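Local coordinates for nitrate regulatory protein (Klebsiella oxytoca, PDB 4AKK), which senses nitrate and nitrite and, in response, binds the nasF operon leader RNA to bring about transcription antitermination, at residues Glu218-Leu223 and Ala388-Arg393; Glu371-Val376 and Glu405-Leu410. All coordinates share one frame; numbering follows the deposited sequence.

Contact 1 joins the nitrate-sensing (NIT) part of the chain to the ANTAR part, through helices 217-240 and 385-399. Contact 2 lies wholly within the ANTAR part and packs helix 360-380 against helix 403-412. Their centres are about 12 Å apart. Helix 385-399 follows helix 360-380 in the chain and precedes helix 403-412, and its Leu392, on the contact 1 segment, packs on both helices of contact 2. Leu392 CD1 lies 3.6 Å from Lys374 CG, and Leu392 CD2 lies 3.8 Å from Ile406 CG2. A bound 1,2-ethanediol, probably from the crystallisation liquor, sits about 3 Å from the side chain of Arg220 in contact 1.

Contact 1 (Glu218-Leu223 and Ala388-Arg393); sequences ELRQQL and AWQALR
Segments Glu218-Leu223 and Ala388-Arg393 are helical and run nearly parallel. The axes of the two segments come no closer than 13.2 Å, so Arg220, Gln221 and Trp389 meet by way of long side chains. The CA atoms of Gln221 and Arg393 are the nearest pair across the segments, at 9.8 Å. The Arg220 chain bends at chi3 (75°), which lays its guanidinium flat over one face of the Trp389 indole, with the planes 9° apart. Arg220 CZ is 3.9 Å from the centroid of the six-membered ring, a cation-pi contact. Arg220 NE lies 3.5 Å from Trp389 CH2. Gln221 comes to the edge of the same ring. Trp389 NE1 donates to Gln221 OE1 at 2.8 Å, with the acceptor close to the ring plane and the donor in the carbonyl plane. The Gln221 amide and the indole stand 76° apart. Gln390 turns its amide across the guanidinium. Both Arg220 NH1 and Gln390 NE2 bond to Glu386 OE2 and Cys267 O, and Arg220 NH1 forms a salt bridge with Glu386. Arg393 CB, one turn later on the same helix as Trp389, lies toward the rim of the other indole face. The indole is thus held by its face and its N-H together, which probably fixes its rotation, while the salt bridge to Glu386 probably offsets the arginine charge at this buried interdomain contact.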
ATOM      1  N   GLU A 218     -15.249   5.871  24.777  1.00 35.22           N
ATOM      2  CA  GLU A 218     -14.099   6.423  24.072  1.00 41.45           C
ATOM      3  C   GLU A 218     -12.798   5.656  24.358  1.00 38.72           C
ATOM      4  O   GLU A 218     -12.130   5.179  23.444  1.00 39.57           O
ATOM      5  CB  GLU A 218     -13.937   7.892  24.484  1.00 44.21           C
ATOM      6  CG  GLU A 218     -12.686   8.560  23.962  1.00 45.85           C
ATOM      7  CD  GLU A 218     -12.710   8.713  22.465  1.00 52.84           C
ATOM      8  OE1 GLU A 218     -13.786   9.062  21.936  1.00 65.57           O
ATOM      9  OE2 GLU A 218     -11.666   8.488  21.816  1.00 49.67           O
ATOM     10  N   LEU A 219     -12.443   5.561  25.638  1.00 41.20           N
ATOM     11  CA  LEU A 219     -11.235   4.854  26.063  1.00 36.71           C
ATOM     12  C   LEU A 219     -11.285   3.400  25.618  1.00 32.69           C
ATOM     13  O   LEU A 219     -10.303   2.853  25.114  1.00 29.22           O
ATOM     14  CB  LEU A 219     -11.059   4.956  27.586  1.00 33.09           C
ATOM     15  CG  LEU A 219      -9.776   4.365  28.176  1.00 34.94           C
ATOM     16  CD1 LEU A 219      -8.553   5.028  27.563  1.00 29.71           C
ATOM     17  CD2 LEU A 219      -9.754   4.498  29.710  1.00 31.60           C
ATOM     18  N   ARG A 220     -12.445   2.779  25.782  1.00 31.13           N
ATOM     19  CA  ARG A 220     -12.633   1.422  25.319  1.00 35.89           C
ATOM     20  C   ARG A 220     -12.386   1.246  23.804  1.00 36.17           C
ATOM     21  O   ARG A 220     -11.805   0.241  23.372  1.00 27.50           O
ATOM     22  CB  ARG A 220     -14.026   0.909  25.713  1.00 35.53           C
ATOM     23  CG  ARG A 220     -14.328  -0.471  25.121  1.00 35.61           C
ATOM     24  CD  ARG A 220     -15.665  -1.022  25.593  1.00 34.30           C
ATOM     25  NE  ARG A 220     -16.790  -0.377  24.935  1.00 40.93           N
ATOM     26  CZ  ARG A 220     -18.057  -0.753  25.087  1.00 46.12           C
ATOM     27  NH1 ARG A 220     -18.359  -1.765  25.890  1.00 38.45           N
ATOM     28  NH2 ARG A 220     -19.026  -0.110  24.443  1.00 43.94           N
ATOM     29  N   GLN A 221     -12.836   2.199  22.988  1.00 34.63           N
ATOM     30  CA  GLN A 221     -12.614   2.068  21.543  1.00 33.15           C
ATOM     31  C   GLN A 221     -11.115   2.201  21.239  1.00 30.78           C
ATOM     32  O   GLN A 221     -10.558   1.415  20.476  1.00 34.59           O
ATOM     33  CB  GLN A 221     -13.452   3.082  20.738  1.00 33.08           C
ATOM     34  CG  GLN A 221     -13.462   2.826  19.223  1.00 32.34           C
ATOM     35  CD  GLN A 221     -14.123   1.506  18.824  1.00 34.98           C
ATOM     36  OE1 GLN A 221     -15.291   1.257  19.132  1.00 34.53           O
ATOM     37  NE2 GLN A 221     -13.373   0.660  18.125  1.00 34.66           N
ATOM     38  N   GLN A 222     -10.462   3.173  21.872  1.00 32.12           N
ATOM     39  CA  GLN A 222      -9.028   3.361  21.697  1.00 36.38           C
ATOM     40  C   GLN A 222      -8.252   2.112  22.127  1.00 38.59           C
ATOM     41  O   GLN A 222      -7.258   1.740  21.507  1.00 35.28           O
ATOM     42  CB  GLN A 222      -8.548   4.566  22.504  1.00 33.70           C
ATOM     43  CG  GLN A 222      -9.131   5.905  22.054  1.00 37.24           C
ATOM     44  CD  GLN A 222      -8.615   7.061  22.904  1.00 46.86           C
ATOM     45  OE1 GLN A 222      -7.716   6.885  23.721  1.00 43.38           O
ATOM     46  NE2 GLN A 222      -9.186   8.245  22.717  1.00 48.50           N
ATOM     47  N   LEU A 223      -8.708   1.467  23.192  1.00 30.42           N
ATOM     48  CA  LEU A 223      -8.017   0.283  23.685  1.00 36.53           C
ATOM     49  C   LEU A 223      -8.169  -0.832  22.666  1.00 31.92           C
ATOM     50  O   LEU A 223      -7.195  -1.424  22.209  1.00 30.14           O
ATOM     51  CB  LEU A 223      -8.571  -0.148  25.047  1.00 30.99           C
ATOM     52  CG  LEU A 223      -8.049  -1.479  25.594  1.00 36.25           C
ATOM     53  CD1 LEU A 223      -6.534  -1.397  25.853  1.00 30.39           C
ATOM     54  CD2 LEU A 223      -8.798  -1.827  26.876  1.00 37.73           C
ATOM     55  N   ALA A 388     -24.901  -4.699  19.596  1.00 45.03           N
ATOM     56  CA  ALA A 388     -24.418  -4.445  18.245  1.00 47.00           C
ATOM     57  C   ALA A 388     -22.904  -4.239  18.225  1.00 41.55           C
ATOM     58  O   ALA A 388     -22.190  -4.833  17.412  1.00 42.37           O
ATOM     59  CB  ALA A 388     -25.127  -3.222  17.666  1.00 42.43           C
ATOM     60  N   TRP A 389     -22.423  -3.392  19.128  1.00 39.83           N
ATOM     61  CA  TRP A 389     -21.002  -3.099  19.215  1.00 41.37           C
ATOM     62  C   TRP A 389     -20.227  -4.362  19.575  1.00 38.62           C
ATOM     63  O   TRP A 389     -19.194  -4.661  18.974  1.00 39.55           O
ATOM     64  CB  TRP A 389     -20.736  -1.983  20.231  1.00 38.79           C
ATOM     65  CG  TRP A 389     -19.304  -1.532  20.251  1.00 38.32           C
ATOM     66  CD1 TRP A 389     -18.737  -0.555  19.475  1.00 37.73           C
ATOM     67  CD2 TRP A 389     -18.256  -2.046  21.080  1.00 31.95           C
ATOM     68  NE1 TRP A 389     -17.395  -0.435  19.768  1.00 36.77           N
ATOM     69  CE2 TRP A 389     -17.075  -1.336  20.753  1.00 36.94           C
ATOM     70  CE3 TRP A 389     -18.197  -3.043  22.068  1.00 36.53           C
ATOM     71  CZ2 TRP A 389     -15.849  -1.587  21.383  1.00 37.73           C
ATOM     72  CZ3 TRP A 389     -16.979  -3.289  22.699  1.00 36.39           C
ATOM     73  CH2 TRP A 389     -15.821  -2.564  22.353  1.00 36.06           C
ATOM     74  N   GLN A 390     -20.737  -5.117  20.540  1.00 42.91           N
ATOM     75  CA  GLN A 390     -20.067  -6.342  20.956  1.00 41.03           C
ATOM     76  C   GLN A 390     -19.974  -7.327  19.800  1.00 42.15           C
ATOM     77  O   GLN A 390     -18.947  -7.976  19.618  1.00 43.83           O
ATOM     78  CB  GLN A 390     -20.777  -6.975  22.155  1.00 43.61           C
ATOM     79  CG  GLN A 390     -20.673  -6.160  23.440  1.00 43.50           C
ATOM     80  CD  GLN A 390     -19.279  -6.194  24.077  1.00 43.22           C
ATOM     81  OE1 GLN A 390     -18.465  -7.173  23.692  1.00 51.05           O
ATOM     82  NE2 GLN A 390     -18.946  -5.344  24.910  1.00 47.67           N
ATOM     83  N   ALA A 391     -21.040  -7.425  19.007  1.00 44.87           N
ATOM     84  CA  ALA A 391     -21.049  -8.327  17.848  1.00 38.71           C
ATOM     85  C   ALA A 391     -19.926  -7.991  16.864  1.00 41.31           C
ATOM     86  O   ALA A 391     -19.221  -8.876  16.385  1.00 41.15           O
ATOM     87  CB  ALA A 391     -22.393  -8.282  17.152  1.00 37.03           C
ATOM     88  N   LEU A 392     -19.767  -6.706  16.572  1.00 42.48           N
ATOM     89  CA  LEU A 392     -18.725  -6.241  15.663  1.00 40.84           C
ATOM     90  C   LEU A 392     -17.318  -6.552  16.201  1.00 37.64           C
ATOM     91  O   LEU A 392     -16.455  -7.039  15.466  1.00 38.45           O
ATOM     92  CB  LEU A 392     -18.902  -4.733  15.407  1.00 36.30           C
ATOM     93  CG  LEU A 392     -20.203  -4.337  14.681  1.00 36.31           C
ATOM     94  CD1 LEU A 392     -20.448  -2.832  14.704  1.00 34.24           C
ATOM     95  CD2 LEU A 392     -20.218  -4.833  13.249  1.00 32.58           C
ATOM     96  N   ARG A 393     -17.096  -6.266  17.483  1.00 35.80           N
ATOM     97  CA  ARG A 393     -15.817  -6.555  18.143  1.00 40.51           C
ATOM     98  C   ARG A 393     -15.532  -8.049  18.119  1.00 43.46           C
ATOM     99  O   ARG A 393     -14.396  -8.480  17.876  1.00 41.97           O
ATOM    100  CB  ARG A 393     -15.804  -6.000  19.580  1.00 38.41           C
ATOM    101  CG  ARG A 393     -14.867  -6.713  20.585  1.00 50.29           C
ATOM    102  CD  ARG A 393     -13.375  -6.427  20.358  1.00 54.43           C
ATOM    103  NE  ARG A 393     -12.526  -6.975  21.422  1.00 45.81           N
ATOM    104  CZ  ARG A 393     -11.199  -6.865  21.477  1.00 54.70           C
ATOM    105  NH1 ARG A 393     -10.542  -6.237  20.514  1.00 43.59           N
ATOM    106  NH2 ARG A 393     -10.519  -7.386  22.502  1.00 55.81           N
TER

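Contact 2 (Glu371-Val376 and Glu405-Leu410); sequences EKAKSV and EIARAL
Leu410 CG stands anti to its own nitrogen (chi1 172°), and Val376 CG1 does the same on the facing helix (chi1 165°). These torsions help bring the two branched side chains together tip to tip. Val376 CG1 lies 3.9 Å from Leu410 CD2. The other Leu410 methyl, CD1, also comes near Val376 CG1, so the valine branch meets both arms of the leucine. Leu410 CD2 reaches further, to the backbone of the first helix, and sits 3.8 Å from Ala373 O. It also lies 4.1 Å from Ala373 CB.

One turn before Leu410, two alanines meet. Ala373 CB is 3.7 Å from Ala407 CB, and the CA atoms of this pair are 5.2 Å apart, the nearest across the segments. The small side chains let the helices approach closely, with axes 8.9 Å apart and crossing at 54°. No hydrogen bond links the two segments, and the four touching residues are all buried.

Within Glu371-Val376, Lys374 NZ forms a salt bridge with Glu371 OE1 at 2.8 Å, on the syn side but somewhat out of the carboxylate plane. It has a second partner in Glu385 of helix 385-399. Ser375 OG donates to Glu371 O from above the carbonyl plane. That oxygen also accepts from Ser375 N, so two bonds grip it.

Around the contact, Ala407 packs on Ile370, and Leu410 packs on Leu377. Leu410 also touches Val413 of the second subunit, and Ile406 and Ala409 touch Thr412 of that subunit. The contact thus borders the second subunit, and Leu410 takes part in both. Small and branched apolar residues here pack helix 403-412 across helix 360-380, as in the hydrophobic core of the three-helix bundle of ANTAR domains.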
ATOM      1  N   GLU A 371     -20.537   3.193  13.566  1.00 34.52           N
ATOM      2  CA  GLU A 371     -21.885   3.568  13.993  1.00 38.02           C
ATOM      3  C   GLU A 371     -22.928   3.099  12.972  1.00 36.30           C
ATOM      4  O   GLU A 371     -23.939   2.489  13.333  1.00 39.35           O
ATOM      5  CB  GLU A 371     -21.987   5.078  14.234  1.00 38.91           C
ATOM      6  CG  GLU A 371     -21.196   5.572  15.452  1.00 39.08           C
ATOM      7  CD  GLU A 371     -21.622   4.896  16.737  1.00 44.73           C
ATOM      8  OE1 GLU A 371     -22.800   4.487  16.839  1.00 46.87           O
ATOM      9  OE2 GLU A 371     -20.778   4.765  17.646  1.00 57.43           O
ATOM     10  N   LYS A 372     -22.670   3.374  11.698  1.00 35.00           N
ATOM     11  CA  LYS A 372     -23.500   2.836  10.614  1.00 37.68           C
ATOM     12  C   LYS A 372     -23.668   1.306  10.657  1.00 36.28           C
ATOM     13  O   LYS A 372     -24.784   0.789  10.558  1.00 36.56           O
ATOM     14  CB  LYS A 372     -22.926   3.240   9.263  1.00 38.55           C
ATOM     15  CG  LYS A 372     -23.136   4.693   8.870  1.00 44.15           C
ATOM     16  CD  LYS A 372     -22.320   5.001   7.611  1.00 51.02           C
ATOM     17  CE  LYS A 372     -22.670   6.345   6.995  1.00 62.36           C
ATOM     18  NZ  LYS A 372     -23.817   6.239   6.052  1.00 79.35           N
ATOM     19  N   ALA A 373     -22.569   0.571  10.785  1.00 36.01           N
ATOM     20  CA  ALA A 373     -22.679  -0.885  10.908  1.00 32.47           C
ATOM     21  C   ALA A 373     -23.525  -1.293  12.117  1.00 39.28           C
ATOM     22  O   ALA A 373     -24.308  -2.245  12.045  1.00 36.53           O
ATOM     23  CB  ALA A 373     -21.313  -1.535  10.962  1.00 26.69           C
ATOM     24  N   LYS A 374     -23.366  -0.578  13.229  1.00 36.57           N
ATOM     25  CA  LYS A 374     -24.183  -0.843  14.411  1.00 40.63           C
ATOM     26  C   LYS A 374     -25.671  -0.672  14.101  1.00 41.72           C
ATOM     27  O   LYS A 374     -26.487  -1.529  14.441  1.00 40.52           O
ATOM     28  CB  LYS A 374     -23.779   0.061  15.573  1.00 37.57           C
ATOM     29  CG  LYS A 374     -22.592  -0.455  16.374  1.00 42.27           C
ATOM     30  CD  LYS A 374     -21.993   0.647  17.254  1.00 44.27           C
ATOM     31  CE  LYS A 374     -23.067   1.385  18.047  1.00 45.79           C
ATOM     32  NZ  LYS A 374     -22.502   2.522  18.844  1.00 51.38           N
ATOM     33  N   SER A 375     -26.014   0.433  13.450  1.00 39.67           N
ATOM     34  CA  SER A 375     -27.398   0.683  13.054  1.00 46.43           C
ATOM     35  C   SER A 375     -27.950  -0.445  12.190  1.00 45.01           C
ATOM     36  O   SER A 375     -29.102  -0.840  12.345  1.00 47.16           O
ATOM     37  CB  SER A 375     -27.517   2.011  12.314  1.00 44.72           C
ATOM     38  OG  SER A 375     -26.886   3.036  13.061  1.00 51.17           O
ATOM     39  N   VAL A 376     -27.125  -0.965  11.285  1.00 42.54           N
ATOM     40  CA  VAL A 376     -27.556  -2.064  10.428  1.00 41.02           C
ATOM     41  C   VAL A 376     -27.968  -3.267  11.263  1.00 47.45           C
ATOM     42  O   VAL A 376     -29.000  -3.885  11.004  1.00 48.63           O
ATOM     43  CB  VAL A 376     -26.466  -2.484   9.418  1.00 38.38           C
ATOM     44  CG1 VAL A 376     -26.797  -3.851   8.813  1.00 43.36           C
ATOM     45  CG2 VAL A 376     -26.316  -1.423   8.325  1.00 42.52           C
ATOM     46  N   GLU A 405     -12.820  -2.483   9.707  1.00 33.95           N
ATOM     47  CA  GLU A 405     -12.810  -3.399   8.557  1.00 35.30           C
ATOM     48  C   GLU A 405     -14.040  -4.298   8.560  1.00 30.16           C
ATOM     49  O   GLU A 405     -14.641  -4.529   7.527  1.00 30.81           O
ATOM     50  CB  GLU A 405     -11.534  -4.244   8.534  1.00 31.02           C
ATOM     51  CG  GLU A 405     -10.271  -3.445   8.261  1.00 37.38           C
ATOM     52  CD  GLU A 405      -9.001  -4.239   8.547  1.00 48.57           C
ATOM     53  OE1 GLU A 405      -9.054  -5.169   9.382  1.00 43.63           O
ATOM     54  OE2 GLU A 405      -7.947  -3.930   7.944  1.00 55.30           O
ATOM     55  N   ILE A 406     -14.417  -4.796   9.729  1.00 33.24           N
ATOM     56  CA  ILE A 406     -15.664  -5.542   9.860  1.00 32.22           C
ATOM     57  C   ILE A 406     -16.831  -4.665   9.456  1.00 29.58           C
ATOM     58  O   ILE A 406     -17.745  -5.113   8.772  1.00 29.57           O
ATOM     59  CB  ILE A 406     -15.908  -5.982  11.319  1.00 35.95           C
ATOM     60  CG1 ILE A 406     -14.794  -6.916  11.800  1.00 30.34           C
ATOM     61  CG2 ILE A 406     -17.305  -6.603  11.464  1.00 31.86           C
ATOM     62  CD1 ILE A 406     -14.531  -8.110  10.873  1.00 26.97           C
ATOM     63  N   ALA A 407     -16.802  -3.412   9.903  1.00 28.76           N
ATOM     64  CA  ALA A 407     -17.886  -2.479   9.639  1.00 25.19           C
ATOM     65  C   ALA A 407     -18.023  -2.219   8.155  1.00 28.29           C
ATOM     66  O   ALA A 407     -19.137  -2.203   7.615  1.00 27.29           O
ATOM     67  CB  ALA A 407     -17.655  -1.157  10.380  1.00 28.96           C
ATOM     68  N   ARG A 408     -16.881  -1.989   7.509  1.00 30.10           N
ATOM     69  CA  ARG A 408     -16.828  -1.771   6.079  1.00 29.42           C
ATOM     70  C   ARG A 408     -17.339  -2.999   5.358  1.00 32.45           C
ATOM     71  O   ARG A 408     -18.110  -2.878   4.416  1.00 31.18           O
ATOM     72  CB  ARG A 408     -15.408  -1.455   5.622  1.00 34.04           C
ATOM     73  CG  ARG A 408     -14.982  -0.029   5.889  1.00 43.18           C
ATOM     74  CD  ARG A 408     -13.706   0.330   5.133  1.00 45.09           C
ATOM     75  NE  ARG A 408     -13.257   1.676   5.463  1.00 48.37           N
ATOM     76  CZ  ARG A 408     -12.165   1.955   6.168  1.00 49.41           C
ATOM     77  NH1 ARG A 408     -11.382   0.980   6.604  1.00 44.00           N
ATOM     78  NH2 ARG A 408     -11.849   3.217   6.426  1.00 56.75           N
ATOM     79  N   ALA A 409     -16.922  -4.184   5.796  1.00 29.58           N
ATOM     80  CA  ALA A 409     -17.403  -5.403   5.152  1.00 32.06           C
ATOM     81  C   ALA A 409     -18.930  -5.477   5.171  1.00 34.44           C
ATOM     82  O   ALA A 409     -19.544  -5.815   4.170  1.00 32.25           O
ATOM     83  CB  ALA A 409     -16.793  -6.655   5.794  1.00 27.84           C
ATOM     84  N   LEU A 410     -19.542  -5.155   6.306  1.00 29.36           N
ATOM     85  CA  LEU A 410     -20.998  -5.272   6.434  1.00 33.35           C
ATOM     86  C   LEU A 410     -21.765  -4.246   5.591  1.00 37.97           C
ATOM     87  O   LEU A 410     -22.817  -4.559   5.035  1.00 34.94           O
ATOM     88  CB  LEU A 410     -21.433  -5.193   7.901  1.00 32.46           C
ATOM     89  CG  LEU A 410     -22.934  -5.111   8.215  1.00 38.55           C
ATOM     90  CD1 LEU A 410     -23.686  -6.298   7.633  1.00 39.91           C
ATOM     91  CD2 LEU A 410     -23.177  -5.011   9.723  1.00 35.01           C
TER